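Local coordinates for protein UTP-glucose-1-phosphate uridylyltransferase 2 (Trypanosoma brucei, PDB 3GUE) that probably catalyses the transfer of a uridylyl group from UTP to alpha-D-glucose 1-phosphate, giving UDP-glucose and diphosphate, at residues A[58-64]-A[364-368]; A[249-253]-A[405-409]; A[253-259]-A[298-302]. All coordinates share one frame; numbering follows the deposited sequence.

How the interactions relate
Interactions 1 and 3 reach the same mixed sheet of the GT-A-like domain, and only interaction 3 touches the sugar of the bound UDP-glucose. Their centres are about 16 Å apart and they meet directly, with Leu58 CD1 3.5 Å from Phe300 CG and Val366 packed on the same ring. Interaction 2 lies about 11 Å from interaction 3, centre to centre, and shares Asp253 with it; a probable hydrogen bond from Arg249 N to Cys299 O (2.7 Å) joins them further. Interactions 1 and 2 do not touch, their nearest atoms being about 7 Å apart. The side chain of Ser252 is about 10 Å, and that of Val367 about 11 Å, from the bound UDP-glucose.

Interaction 1 of 3, residues A[58-64]-A[364-368]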
loop_
_atom_site.group_PDB
_atom_site.type_symbol
_atom_site.label_atom_id
_atom_site.label_comp_id
_atom_site.label_asym_id
_atom_site.label_seq_id
_atom_site.Cartn_x
_atom_site.Cartn_y
_atom_site.Cartn_z
ATOM N N LEU A 58 -15.082 10.993 13.036
ATOM C CA LEU A 58 -14.296 11.807 12.088
ATOM C C LEU A 58 -15.175 12.584 11.083
ATOM O O LEU A 58 -16.281 12.159 10.776
ATOM C CB LEU A 58 -13.310 10.936 11.295
ATOM C CG LEU A 58 -12.041 10.342 11.898
ATOM C CD1 LEU A 58 -11.399 9.380 10.877
ATOM C CD2 LEU A 58 -11.049 11.430 12.319
ATOM N N PRO A 59 -14.660 13.701 10.536
ATOM C CA PRO A 59 -15.401 14.444 9.522
ATOM C C PRO A 59 -15.521 13.629 8.253
ATOM O O PRO A 59 -14.601 12.904 7.902
ATOM C CB PRO A 59 -14.501 15.655 9.226
ATOM C CG PRO A 59 -13.568 15.742 10.373
ATOM C CD PRO A 59 -13.356 14.324 10.813
ATOM N N PHE A 60 -16.666 13.759 7.598
ATOM C CA PHE A 60 -16.956 13.082 6.359
ATOM C C PHE A 60 -16.762 14.066 5.236
ATOM O O PHE A 60 -16.983 15.262 5.413
ATOM C CB PHE A 60 -18.414 12.552 6.392
ATOM C CG PHE A 60 -18.546 11.199 7.045
ATOM C CD1 PHE A 60 -18.934 10.082 6.298
ATOM C CD2 PHE A 60 -18.248 11.032 8.396
ATOM C CE1 PHE A 60 -19.032 8.825 6.899
ATOM C CE2 PHE A 60 -18.335 9.786 9.004
ATOM C CZ PHE A 60 -18.734 8.676 8.253
ATOM N N LEU A 61 -16.368 13.555 4.074
ATOM C CA LEU A 61 -16.112 14.361 2.875
ATOM C C LEU A 61 -17.298 15.214 2.390
ATOM O O LEU A 61 -17.110 16.381 1.987
ATOM C CB LEU A 61 -15.647 13.434 1.764
ATOM C CG LEU A 61 -14.890 13.949 0.565
ATOM C CD1 LEU A 61 -13.477 14.288 0.924
ATOM C CD2 LEU A 61 -14.931 12.814 -0.441
ATOM N N GLN A 62 -18.506 14.646 2.437
ATOM C CA GLN A 62 -19.730 15.359 2.031
ATOM C C GLN A 62 -19.946 16.625 2.848
ATOM O O GLN A 62 -20.253 17.686 2.289
ATOM C CB GLN A 62 -20.974 14.460 2.122
ATOM C CG GLN A 62 -22.082 14.864 1.141
ATOM C CD GLN A 62 -23.290 13.945 1.179
ATOM N N GLY A 63 -19.792 16.505 4.166
ATOM C CA GLY A 63 -19.775 17.658 5.043
ATOM C C GLY A 63 -18.796 18.701 4.545
ATOM O O GLY A 63 -19.210 19.762 4.085
ATOM N N ILE A 64 -17.502 18.368 4.551
ATOM C CA ILE A 64 -16.422 19.365 4.490
ATOM C C ILE A 64 -16.164 20.032 3.136
ATOM O O ILE A 64 -15.493 21.075 3.073
ATOM C CB ILE A 64 -15.086 18.797 5.044
ATOM C CG1 ILE A 64 -14.696 17.488 4.349
ATOM C CG2 ILE A 64 -15.168 18.608 6.566
ATOM C CD1 ILE A 64 -13.178 17.259 4.243
ATOM N N ALA A 364 -7.549 13.698 9.330
ATOM C CA ALA A 364 -8.049 12.548 8.609
ATOM C C ALA A 364 -9.538 12.788 8.304
ATOM O O ALA A 364 -10.281 13.308 9.150
ATOM C CB ALA A 364 -7.865 11.305 9.437
ATOM N N VAL A 365 -9.973 12.408 7.103
ATOM C CA VAL A 365 -11.381 12.565 6.677
ATOM C C VAL A 365 -11.934 11.256 6.135
ATOM O O VAL A 365 -11.238 10.555 5.382
ATOM C CB VAL A 365 -11.485 13.638 5.552
ATOM C CG1 VAL A 365 -12.977 13.943 5.162
ATOM C CG2 VAL A 365 -10.740 14.887 5.935
ATOM N N VAL A 366 -13.184 10.922 6.466
ATOM C CA VAL A 366 -13.781 9.694 5.911
ATOM C C VAL A 366 -14.269 9.874 4.471
ATOM O O VAL A 366 -15.066 10.770 4.190
ATOM C CB VAL A 366 -14.922 9.090 6.792
ATOM C CG1 VAL A 366 -15.257 7.687 6.290
ATOM C CG2 VAL A 366 -14.516 9.038 8.248
ATOM N N VAL A 367 -13.775 9.034 3.559
ATOM C CA VAL A 367 -14.115 9.156 2.144
ATOM C C VAL A 367 -14.940 7.928 1.742
ATOM O O VAL A 367 -14.912 6.893 2.443
ATOM C CB VAL A 367 -12.856 9.401 1.213
ATOM C CG1 VAL A 367 -12.075 10.650 1.658
ATOM C CG2 VAL A 367 -11.923 8.142 1.102
ATOM N N PRO A 368 -15.746 8.055 0.667
ATOM C CA PRO A 368 -16.491 6.893 0.212
ATOM C C PRO A 368 -15.565 5.720 -0.211
ATOM O O PRO A 368 -14.456 5.932 -0.698
ATOM C CB PRO A 368 -17.273 7.420 -0.995
ATOM C CG PRO A 368 -17.281 8.914 -0.833
ATOM C CD PRO A 368 -16.002 9.248 -0.163
#
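Residues 59-61 run parallel to 365-367 and are joined to them by a single beta bridge, Phe60 with Val366, at the outer edge of the mixed sheet. Both bonds belong to Val366: its N donates to Pro59 O (2.8 Å), and its O accepts from Leu61 N (3.1 Å). Immediately after the bridge the chain turns into helix 61-64, with Phe60 at the N-cap position.

Phe60 and Val366 lie side by side and point the same way. The first bond of the Phe60 side chain points away from the strand, yet Val366 lies over one face of the ring, with CB 3.9 Å from the centroid and almost on the ring normal. Val366 CG2 also meets Leu58 CB at 3.8 Å. On the helix side, Ile64 and Val365 meet tip to tip, and the 3.4 Å between Ile64 CD1 and Val365 CG1 is tighter than usual for two carbons. Leu61, its CG anti to the backbone N (chi1 -160°), sends CD1 to Val367 CG1 (4.0 Å) and CD2 to Pro368 CD (3.7 Å). Leu231 of helix 229-237 packs against both Leu61 and Ile64.

Val365 and Val367 spend their backbone bonds on strand 242-248, whereas Val366 turns its N and O outward to 59-61. The bridge thus satisfies edge polar groups of strand 362-366, and the remaining adhesion is mostly apolar.

Interaction 2 of 3, residues A[249-253]-A[405-409]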
loop_
_atom_site.group_PDB
_atom_site.type_symbol
_atom_site.label_atom_id
_atom_site.label_comp_id
_atom_site.label_asym_id
_atom_site.label_seq_id
_atom_site.Cartn_x
_atom_site.Cartn_y
_atom_site.Cartn_z
ATOM N N ARG A 249 -14.042 1.085 7.942
ATOM C CA ARG A 249 -13.498 -0.245 7.831
ATOM C C ARG A 249 -14.592 -1.292 7.575
ATOM O O ARG A 249 -15.672 -1.207 8.145
ATOM C CB ARG A 249 -12.727 -0.599 9.093
ATOM C CG ARG A 249 -11.658 -1.666 8.888
ATOM C CD ARG A 249 -10.905 -1.838 10.178
ATOM N NE ARG A 249 -9.856 -2.854 10.123
ATOM C CZ ARG A 249 -9.175 -3.257 11.185
ATOM N NH1 ARG A 249 -9.421 -2.713 12.380
ATOM N NH2 ARG A 249 -8.233 -4.171 11.055
ATOM N N THR A 250 -14.274 -2.261 6.709
ATOM C CA THR A 250 -15.134 -3.404 6.384
ATOM C C THR A 250 -14.455 -4.697 6.834
ATOM O O THR A 250 -13.289 -4.694 7.245
ATOM C CB THR A 250 -15.415 -3.508 4.855
ATOM O OG1 THR A 250 -14.180 -3.715 4.152
ATOM C CG2 THR A 250 -16.099 -2.240 4.322
ATOM N N GLU A 251 -15.175 -5.809 6.745
ATOM C CA GLU A 251 -14.625 -7.115 7.089
ATOM C C GLU A 251 -13.410 -7.506 6.214
ATOM O O GLU A 251 -12.522 -8.235 6.672
ATOM C CB GLU A 251 -15.727 -8.167 6.999
ATOM C CG GLU A 251 -15.644 -9.256 8.046
ATOM C CD GLU A 251 -16.468 -10.482 7.683
ATOM O OE1 GLU A 251 -17.634 -10.329 7.238
ATOM O OE2 GLU A 251 -15.943 -11.610 7.845
ATOM N N SER A 252 -13.357 -6.999 4.978
ATOM C CA SER A 252 -12.202 -7.217 4.096
ATOM C C SER A 252 -10.915 -6.436 4.481
ATOM O O SER A 252 -9.837 -6.714 3.960
ATOM C CB SER A 252 -12.589 -6.932 2.636
ATOM O OG SER A 252 -12.855 -5.558 2.434
ATOM N N ASP A 253 -11.001 -5.460 5.384
ATOM C CA ASP A 253 -9.795 -4.653 5.705
ATOM C C ASP A 253 -9.057 -5.320 6.863
ATOM O O ASP A 253 -9.349 -5.044 8.034
ATOM C CB ASP A 253 -10.119 -3.184 6.027
ATOM C CG ASP A 253 -10.931 -2.484 4.922
ATOM O OD1 ASP A 253 -10.534 -2.533 3.734
ATOM O OD2 ASP A 253 -11.967 -1.879 5.255
ATOM N N GLY A 405 -21.207 -0.771 -0.804
ATOM C CA GLY A 405 -19.978 -0.274 -0.159
ATOM C C GLY A 405 -19.119 -1.315 0.553
ATOM O O GLY A 405 -18.047 -0.979 1.059
ATOM N N LYS A 406 -19.592 -2.566 0.608
ATOM C CA LYS A 406 -18.918 -3.633 1.346
ATOM C C LYS A 406 -18.351 -4.676 0.385
ATOM O O LYS A 406 -19.114 -5.418 -0.238
ATOM C CB LYS A 406 -19.850 -4.322 2.351
ATOM C CG LYS A 406 -20.379 -3.448 3.476
ATOM C CD LYS A 406 -21.268 -4.264 4.403
ATOM C CE LYS A 406 -22.493 -3.481 4.831
ATOM N NZ LYS A 406 -22.370 -2.904 6.201
ATOM N N PRO A 407 -17.004 -4.740 0.255
ATOM C CA PRO A 407 -16.458 -5.742 -0.654
ATOM C C PRO A 407 -16.811 -7.150 -0.162
ATOM O O PRO A 407 -17.025 -7.340 1.051
ATOM C CB PRO A 407 -14.943 -5.521 -0.561
ATOM C CG PRO A 407 -14.796 -4.086 -0.058
ATOM C CD PRO A 407 -15.939 -3.938 0.894
ATOM N N PRO A 408 -16.872 -8.132 -1.091
ATOM C CA PRO A 408 -17.038 -9.522 -0.647
ATOM C C PRO A 408 -15.924 -9.824 0.358
ATOM O O PRO A 408 -14.784 -9.382 0.148
ATOM C CB PRO A 408 -16.759 -10.333 -1.915
ATOM C CG PRO A 408 -16.996 -9.421 -3.043
ATOM C CD PRO A 408 -16.735 -8.023 -2.557
ATOM N N ALA A 409 -16.238 -10.537 1.439
ATOM C CA ALA A 409 -15.195 -10.908 2.393
ATOM C C ALA A 409 -14.598 -12.271 1.982
ATOM O O ALA A 409 -15.187 -13.332 2.234
ATOM C CB ALA A 409 -15.741 -10.937 3.815
HETATM O O HOH W 1 -15.945 -6.478 3.385
#
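Thr250 and Ser252 press their side chains against the Pro407 ring in a packing contact between a type I beta turn, Thr250 to Asp253, and the loop that leads into strand 409-412. The turn follows strand 242-248 of the GT-A-like nucleotidyltransferase domain, while strand 409-412 is an outermost member of the C-terminal parallel sheet, so the contact lies where these two parts of the fold meet.

Thr250 crosses Pro407 at about a right angle, with OG1 3.7 Å from Pro407 CD. Ser252 OG comes to 3.5 Å from Pro407 CG. In both residues the hydroxyl sits between the backbone N and the carbonyl carbon (chi1 62° and 68°), which brings the two oxygens together in a 2.8 Å hydrogen bond between Thr250 OG1 and Ser252 OG. The turn is braced from within by Asp253, whose OD2 accepts from Thr250 N (2.8 Å) on its anti side and out of the carboxylate plane. Asp253 OD1 pairs with Arg369, which also packs on Thr250 and Pro407. The flat face of the Glu251 carboxylate lies over Ala409 CB.

One ordered water spans the two loops, accepting from Ser252 N at 3.1 Å and donating to Pro407 O at 2.7 Å.

Interaction 3 of 3, residues A[253-259]-A[298-302]; sequences DKKGGHL and HCFFN. With UPG (uridine-5'-diphosphate-glucose), chain C.
Strands 257-259 and 300-302 run antiparallel but strongly splayed, 132° between their directions, with His258 and Phe301 as a non-hydrogen-bonded pair flanked by the bonds Leu259 N to Phe300 O (3.1 Å) and Asn302 N to Gly257 O (3.0 Å).

Phe301 makes the largest contribution to the packing. Its CG lies anti to the backbone N (chi1 -155°), which places the ring between Asp253 and Gly257. Asp253 CB stands over the centre of one face, 3.5 Å from the centroid, Gly257 O lies over the opposite face nearer the rim, and Lys255 O meets the edge at CZ. At the other end, the His258 and His298 rings form an offset stack with centroids 4.2 Å apart and planes at 28°. His258 ND1 donates to Leu259 O from well above that carbonyl's plane, and its NE2 is bonded to Arg279. His298 is held by Glu49 through NE2, while a water in its ring plane lies at ND1 and also donates to Leu259 O.

The glucose of UDP-glucose docks where the strands open. Gly257 N donates to O4' of UPG (3.0 Å), and Asn302 ND2 donates to its O3' (2.8 Å); Asn302 OD1 accepts from Asn304 N, which helps to set the amide. O4' also donates to Asn302 O, although the modelled 2.5 Å is so short that its exact length is doubtful. The two strands therefore share recognition of the sugar: Gly257 N grips O4', probably with the backbone carbonyl of Asn302, and the Asn302 amide grips O3', consistent with a site that reads the 3- and 4-hydroxyls.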
loop_
_atom_site.group_PDB
_atom_site.type_symbol
_atom_site.label_atom_id
_atom_site.label_comp_id
_atom_site.label_asym_id
_atom_site.label_seq_id
_atom_site.Cartn_x
_atom_site.Cartn_y
_atom_site.Cartn_z
ATOM N N ASP A 253 -11.001 -5.460 5.384
ATOM C CA ASP A 253 -9.795 -4.653 5.705
ATOM C C ASP A 253 -9.057 -5.320 6.863
ATOM O O ASP A 253 -9.349 -5.044 8.034
ATOM C CB ASP A 253 -10.119 -3.184 6.027
ATOM C CG ASP A 253 -10.931 -2.484 4.922
ATOM O OD1 ASP A 253 -10.534 -2.533 3.734
ATOM O OD2 ASP A 253 -11.967 -1.879 5.255
ATOM N N LYS A 254 -8.096 -6.183 6.531
ATOM C CA LYS A 254 -7.416 -7.021 7.542
ATOM C C LYS A 254 -5.924 -6.704 7.672
ATOM O O LYS A 254 -5.302 -6.906 8.747
ATOM C CB LYS A 254 -7.570 -8.479 7.173
ATOM C CG LYS A 254 -8.983 -8.993 7.333
ATOM C CD LYS A 254 -9.074 -10.446 6.951
ATOM C CE LYS A 254 -10.502 -10.952 7.096
ATOM N NZ LYS A 254 -11.175 -10.527 8.388
ATOM N N LYS A 255 -5.367 -6.245 6.553
ATOM C CA LYS A 255 -3.953 -5.889 6.447
ATOM C C LYS A 255 -3.786 -4.425 5.998
ATOM O O LYS A 255 -4.323 -4.000 4.978
ATOM C CB LYS A 255 -3.230 -6.856 5.463
ATOM C CG LYS A 255 -3.171 -8.329 5.982
ATOM C CD LYS A 255 -2.510 -9.269 4.940
ATOM C CE LYS A 255 -0.978 -9.107 4.846
ATOM N NZ LYS A 255 -0.412 -9.808 3.608
ATOM N N GLY A 256 -3.045 -3.669 6.799
ATOM C CA GLY A 256 -2.773 -2.264 6.555
ATOM C C GLY A 256 -2.757 -1.589 7.911
ATOM O O GLY A 256 -2.285 -2.166 8.884
ATOM N N GLY A 257 -3.266 -0.362 7.985
ATOM C CA GLY A 257 -3.309 0.364 9.248
ATOM C C GLY A 257 -4.625 1.037 9.597
ATOM O O GLY A 257 -5.324 1.520 8.723
ATOM N N HIS A 258 -4.954 1.037 10.879
ATOM C CA HIS A 258 -6.076 1.828 11.402
ATOM C C HIS A 258 -5.560 2.982 12.244
ATOM O O HIS A 258 -4.446 2.932 12.795
ATOM C CB HIS A 258 -7.055 0.973 12.225
ATOM C CG HIS A 258 -6.487 0.467 13.512
ATOM N ND1 HIS A 258 -6.485 1.215 14.669
ATOM C CD2 HIS A 258 -5.886 -0.706 13.823
ATOM C CE1 HIS A 258 -5.927 0.518 15.644
ATOM N NE2 HIS A 258 -5.553 -0.649 15.159
ATOM N N LEU A 259 -6.396 4.014 12.333
ATOM C CA LEU A 259 -6.127 5.165 13.161
ATOM C C LEU A 259 -6.513 4.882 14.589
ATOM O O LEU A 259 -7.409 4.069 14.870
ATOM C CB LEU A 259 -6.866 6.419 12.637
ATOM C CG LEU A 259 -6.288 7.021 11.355
ATOM C CD1 LEU A 259 -6.933 8.396 11.086
ATOM C CD2 LEU A 259 -4.778 7.173 11.401
ATOM N N HIS A 298 -11.985 -0.262 15.946
ATOM C CA HIS A 298 -11.024 0.446 15.136
ATOM C C HIS A 298 -11.560 0.478 13.702
ATOM O O HIS A 298 -11.144 -0.303 12.850
ATOM C CB HIS A 298 -9.657 -0.238 15.241
ATOM C CG HIS A 298 -9.127 -0.275 16.641
ATOM N ND1 HIS A 298 -8.783 0.865 17.337
ATOM C CD2 HIS A 298 -8.931 -1.307 17.491
ATOM C CE1 HIS A 298 -8.343 0.529 18.534
ATOM N NE2 HIS A 298 -8.435 -0.782 18.658
ATOM N N CYS A 299 -12.503 1.402 13.493
ATOM C CA CYS A 299 -13.374 1.505 12.317
ATOM C C CYS A 299 -12.922 2.461 11.227
ATOM O O CYS A 299 -13.565 2.554 10.168
ATOM C CB CYS A 299 -14.781 1.942 12.766
ATOM S SG CYS A 299 -14.843 3.437 13.779
ATOM N N PHE A 300 -11.839 3.189 11.486
ATOM C CA PHE A 300 -11.292 4.112 10.492
ATOM C C PHE A 300 -9.967 3.607 9.908
ATOM O O PHE A 300 -8.922 3.619 10.562
ATOM C CB PHE A 300 -11.189 5.529 11.056
ATOM C CG PHE A 300 -12.511 6.104 11.475
ATOM C CD1 PHE A 300 -13.534 6.292 10.548
ATOM C CD2 PHE A 300 -12.744 6.434 12.801
ATOM C CE1 PHE A 300 -14.761 6.800 10.941
ATOM C CE2 PHE A 300 -13.978 6.988 13.209
ATOM C CZ PHE A 300 -14.985 7.162 12.277
ATOM N N PHE A 301 -10.042 3.145 8.661
ATOM C CA PHE A 301 -8.935 2.424 8.020
ATOM C C PHE A 301 -8.259 3.334 7.002
ATOM O O PHE A 301 -8.907 3.854 6.112
ATOM C CB PHE A 301 -9.479 1.149 7.328
ATOM C CG PHE A 301 -8.462 0.042 7.167
ATOM C CD1 PHE A 301 -8.084 -0.753 8.253
ATOM C CD2 PHE A 301 -7.916 -0.237 5.926
ATOM C CE1 PHE A 301 -7.166 -1.775 8.089
ATOM C CE2 PHE A 301 -6.995 -1.261 5.762
ATOM C CZ PHE A 301 -6.623 -2.035 6.828
ATOM N N ASN A 302 -6.945 3.504 7.152
ATOM C CA ASN A 302 -6.142 4.277 6.217
ATOM C C ASN A 302 -6.154 3.698 4.779
ATOM O O ASN A 302 -5.838 2.518 4.570
ATOM C CB ASN A 302 -4.703 4.381 6.750
ATOM C CG ASN A 302 -3.792 5.132 5.820
ATOM O OD1 ASN A 302 -4.237 6.061 5.074
ATOM N ND2 ASN A 302 -2.490 4.763 5.842
HETATM N N1 UPG C . 5.872 0.481 -1.274
HETATM C C2 UPG C . 6.938 1.312 -1.673
HETATM N N3 UPG C . 8.114 1.226 -0.949
HETATM C C4 UPG C . 8.279 0.382 0.124
HETATM C C5 UPG C . 7.218 -0.432 0.540
HETATM C C6 UPG C . 6.009 -0.390 -0.147
HETATM O O2 UPG C . 6.904 2.088 -2.640
HETATM O O4 UPG C . 9.382 0.380 0.686
HETATM C C1C UPG C . 4.573 0.537 -2.020
HETATM C C2C UPG C . 3.885 -0.754 -2.473
HETATM O O2C UPG C . 4.456 -1.234 -3.698
HETATM C C3C UPG C . 2.469 -0.230 -2.701
HETATM C C4C UPG C . 2.296 0.752 -1.553
HETATM O O4C UPG C . 3.627 1.137 -1.117
HETATM O O3C UPG C . 2.439 0.506 -3.923
HETATM C C5C UPG C . 1.573 0.093 -0.333
HETATM O O5C UPG C . 2.327 -0.903 0.304
HETATM P PA UPG C . 1.634 -2.263 0.827
HETATM O O1A UPG C . 0.799 -2.731 -0.316
HETATM O O2A UPG C . 2.612 -3.177 1.430
HETATM O O3A UPG C . 0.608 -1.691 1.979
HETATM P PB UPG C . 0.917 -1.480 3.562
HETATM O O1B UPG C . 2.143 -0.672 3.685
HETATM O O2B UPG C . 0.800 -2.770 4.311
HETATM O O3B UPG C . -0.407 -0.663 3.957
HETATM C "C1'" UPG C . -0.611 0.680 3.382
HETATM C "C2'" UPG C . -0.704 1.690 4.517
HETATM C "C3'" UPG C . -1.844 1.255 5.429
HETATM C "C4'" UPG C . -3.152 1.247 4.621
HETATM C "C5'" UPG C . -3.019 0.311 3.393
HETATM C "C6'" UPG C . -4.159 0.532 2.433
HETATM O "O2'" UPG C . 0.520 1.741 5.273
HETATM O "O3'" UPG C . -1.894 2.117 6.553
HETATM O "O4'" UPG C . -4.238 0.828 5.432
HETATM O "O5'" UPG C . -1.824 0.582 2.610
HETATM O "O6'" UPG C . -4.231 -0.571 1.527
HETATM O O HOH W 2 -9.157 3.423 16.544
HETATM O O HOH W 3 -10.590 3.954 13.844
#